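Local coordinates for protein peptidoglycan hydrolase FlgJ (Sphingomonas sp. A1, PDB 2ZYC) that probably acts as a flagellum-specific muramidase, hydrolysing peptidoglycan so that the rod can be assembled in the periplasmic space, through its C-terminal glycosidase family 73 domain, at residues F26-A31 / N147-R152. The protein carries 2 engineered substitutions. Numbering follows the deposited sequence.
Sequences FLVAQA and NALRQR. With PO4 (phosphate ion), chain B.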
loop_
_atom_site.group_PDB
_atom_site.type_symbol
_atom_site.label_atom_id
_atom_site.label_comp_id
_atom_site.label_asym_id
_atom_site.label_seq_id
_atom_site.Cartn_x
_atom_site.Cartn_y
_atom_site.Cartn_z
ATOM N N PHE A 26 6.118 1.339 6.408
ATOM C CA PHE A 26 5.885 0.011 5.796
ATOM C C PHE A 26 4.751 0.105 4.770
ATOM O O PHE A 26 4.827 -0.491 3.688
ATOM C CB PHE A 26 5.516 -1.054 6.841
ATOM C CG PHE A 26 6.680 -1.564 7.660
ATOM C CD1 PHE A 26 7.895 -0.885 7.709
ATOM C CD2 PHE A 26 6.537 -2.728 8.416
ATOM C CE1 PHE A 26 8.958 -1.368 8.474
ATOM C CE2 PHE A 26 7.590 -3.206 9.197
ATOM C CZ PHE A 26 8.800 -2.516 9.223
ATOM N N LEU A 27 3.708 0.854 5.119
ATOM C CA LEU A 27 2.538 1.007 4.253
ATOM C C LEU A 27 2.795 1.960 3.087
ATOM O O LEU A 27 2.288 1.748 1.982
ATOM C CB LEU A 27 1.315 1.449 5.068
ATOM C CG LEU A 27 0.856 0.471 6.160
ATOM C CD1 LEU A 27 -0.366 1.016 6.861
ATOM C CD2 LEU A 27 0.566 -0.921 5.595
ATOM N N VAL A 28 3.580 3.008 3.339
ATOM C CA VAL A 28 4.026 3.919 2.275
ATOM C C VAL A 28 4.856 3.146 1.249
ATOM O O VAL A 28 4.652 3.288 0.039
ATOM C CB VAL A 28 4.859 5.102 2.829
ATOM C CG1 VAL A 28 5.421 5.959 1.672
ATOM C CG2 VAL A 28 4.014 5.961 3.790
ATOM N N ALA A 29 5.779 2.321 1.747
ATOM C CA ALA A 29 6.624 1.497 0.891
ATOM C C ALA A 29 5.782 0.568 0.040
ATOM O O ALA A 29 5.992 0.461 -1.173
ATOM C CB ALA A 29 7.621 0.703 1.718
ATOM N N GLN A 30 4.809 -0.084 0.672
ATOM C CA GLN A 30 3.980 -1.044 -0.044
ATOM C C GLN A 30 3.192 -0.385 -1.178
ATOM O O GLN A 30 3.145 -0.913 -2.304
ATOM C CB GLN A 30 3.049 -1.785 0.904
ATOM C CG GLN A 30 2.399 -2.998 0.225
ATOM C CD GLN A 30 1.367 -3.675 1.087
ATOM O OE1 GLN A 30 1.075 -3.227 2.197
ATOM N NE2 GLN A 30 0.803 -4.773 0.580
ATOM N N ALA A 31 2.597 0.765 -0.879
ATOM C CA ALA A 31 1.844 1.538 -1.871
ATOM C C ALA A 31 2.756 1.994 -3.019
ATOM O O ALA A 31 2.360 1.948 -4.186
ATOM C CB ALA A 31 1.172 2.717 -1.213
ATOM N N ASN A 147 17.308 3.588 0.667
ATOM C CA ASN A 147 17.677 4.995 0.807
ATOM C C ASN A 147 16.679 5.922 0.121
ATOM O O ASN A 147 16.471 7.048 0.564
ATOM C CB ASN A 147 19.083 5.244 0.245
ATOM C CG ASN A 147 20.174 4.546 1.046
ATOM O OD1 ASN A 147 20.186 4.582 2.278
ATOM N ND2 ASN A 147 21.103 3.917 0.342
ATOM N N ALA A 148 16.080 5.444 -0.973
ATOM C CA ALA A 148 15.104 6.235 -1.729
ATOM C C ALA A 148 13.940 6.639 -0.831
ATOM O O ALA A 148 13.613 7.822 -0.731
ATOM C CB ALA A 148 14.593 5.469 -2.939
ATOM N N LEU A 149 13.331 5.651 -0.173
ATOM C CA LEU A 149 12.256 5.921 0.779
ATOM C C LEU A 149 12.738 6.751 1.969
ATOM O O LEU A 149 12.085 7.724 2.346
ATOM C CB LEU A 149 11.605 4.622 1.276
ATOM C CG LEU A 149 10.415 4.804 2.231
ATOM C CD1 LEU A 149 9.283 5.602 1.590
ATOM C CD2 LEU A 149 9.905 3.464 2.750
ATOM N N ARG A 150 13.872 6.372 2.560
ATOM C CA ARG A 150 14.408 7.115 3.705
ATOM C C ARG A 150 14.530 8.624 3.431
ATOM O O ARG A 150 14.069 9.442 4.229
ATOM C CB ARG A 150 15.752 6.535 4.140
ATOM C CG ARG A 150 16.323 7.149 5.411
ATOM C CD ARG A 150 17.338 6.214 6.088
ATOM N NE ARG A 150 18.060 5.357 5.141
ATOM C CZ ARG A 150 17.829 4.051 4.965
ATOM N NH1 ARG A 150 16.892 3.426 5.675
ATOM N NH2 ARG A 150 18.534 3.367 4.071
ATOM N N GLN A 151 15.128 8.982 2.295
ATOM C CA GLN A 151 15.330 10.384 1.910
ATOM C C GLN A 151 14.001 11.124 1.746
ATOM O O GLN A 151 13.852 12.277 2.163
ATOM C CB GLN A 151 16.141 10.463 0.615
ATOM C CG GLN A 151 17.595 10.003 0.761
ATOM C CD GLN A 151 18.300 9.803 -0.574
ATOM O OE1 GLN A 151 17.735 10.049 -1.643
ATOM N NE2 GLN A 151 19.547 9.347 -0.515
ATOM N N ARG A 152 13.037 10.453 1.123
ATOM C CA ARG A 152 11.722 11.050 0.905
ATOM C C ARG A 152 10.938 11.230 2.209
ATOM O O ARG A 152 10.230 12.219 2.376
ATOM C CB ARG A 152 10.920 10.246 -0.120
ATOM C CG ARG A 152 11.487 10.407 -1.525
ATOM C CD ARG A 152 10.847 9.462 -2.515
ATOM N NE ARG A 152 11.472 9.626 -3.826
ATOM C CZ ARG A 152 11.716 8.635 -4.678
ATOM N NH1 ARG A 152 11.396 7.384 -4.370
ATOM N NH2 ARG A 152 12.294 8.901 -5.839
HETATM P P PO4 B . 11.332 12.764 -6.201
HETATM O O1 PO4 B . 11.788 12.400 -4.806
HETATM O O2 PO4 B . 12.429 13.564 -6.868
HETATM O O3 PO4 B . 11.111 11.497 -6.993
HETATM O O4 PO4 B . 10.051 13.567 -6.168
#
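Arg152 NE donates a nearly straight hydrogen bond to phosphate O1, 3.0 Å long with an angle of 166° at the hydrogen. The oxygen lies in the guanidinium plane, at its edge. On the same ion, Arg152 NH2 makes a bent, weak bond to O3 at 3.1 Å. The backbone nitrogens of Ala2 and Gln3 also bind the phosphate, which probably came from the crystallisation liquor. Arg152 has a cation-pi contact with Trp37 as well.

Residues 26-31 and 147-152 meet through apolar groups, with no hydrogen bond between them. Leu149 does the bridging from helix 147-156. With CG anti to the backbone N (chi1 -177°), its branch reaches toward helix 24-35, where the two methyls meet different residues. CD1 meets Val28 CG1 at 3.9 Å, while CD2 rests on Ala29 CB at 3.7 Å. Ala29 CA and Leu149 CA are 7.2 Å apart, consistent with the small side chain of Ala29 at this point.

Val28 also packs on Ala13 of helix 3-20, and Ala29 on Val143 and Ile144 of helix 136-145. Leu149 touches Trp37 too. The contact thus joins the last helix to helix 24-35 inside the helical body of this lysozyme-clan domain. The Arg152 guanidinium, which does not touch residues 26-31, meets a phosphate instead. The buried contact between the segments rests on three aliphatic side chains and would not depend on charge.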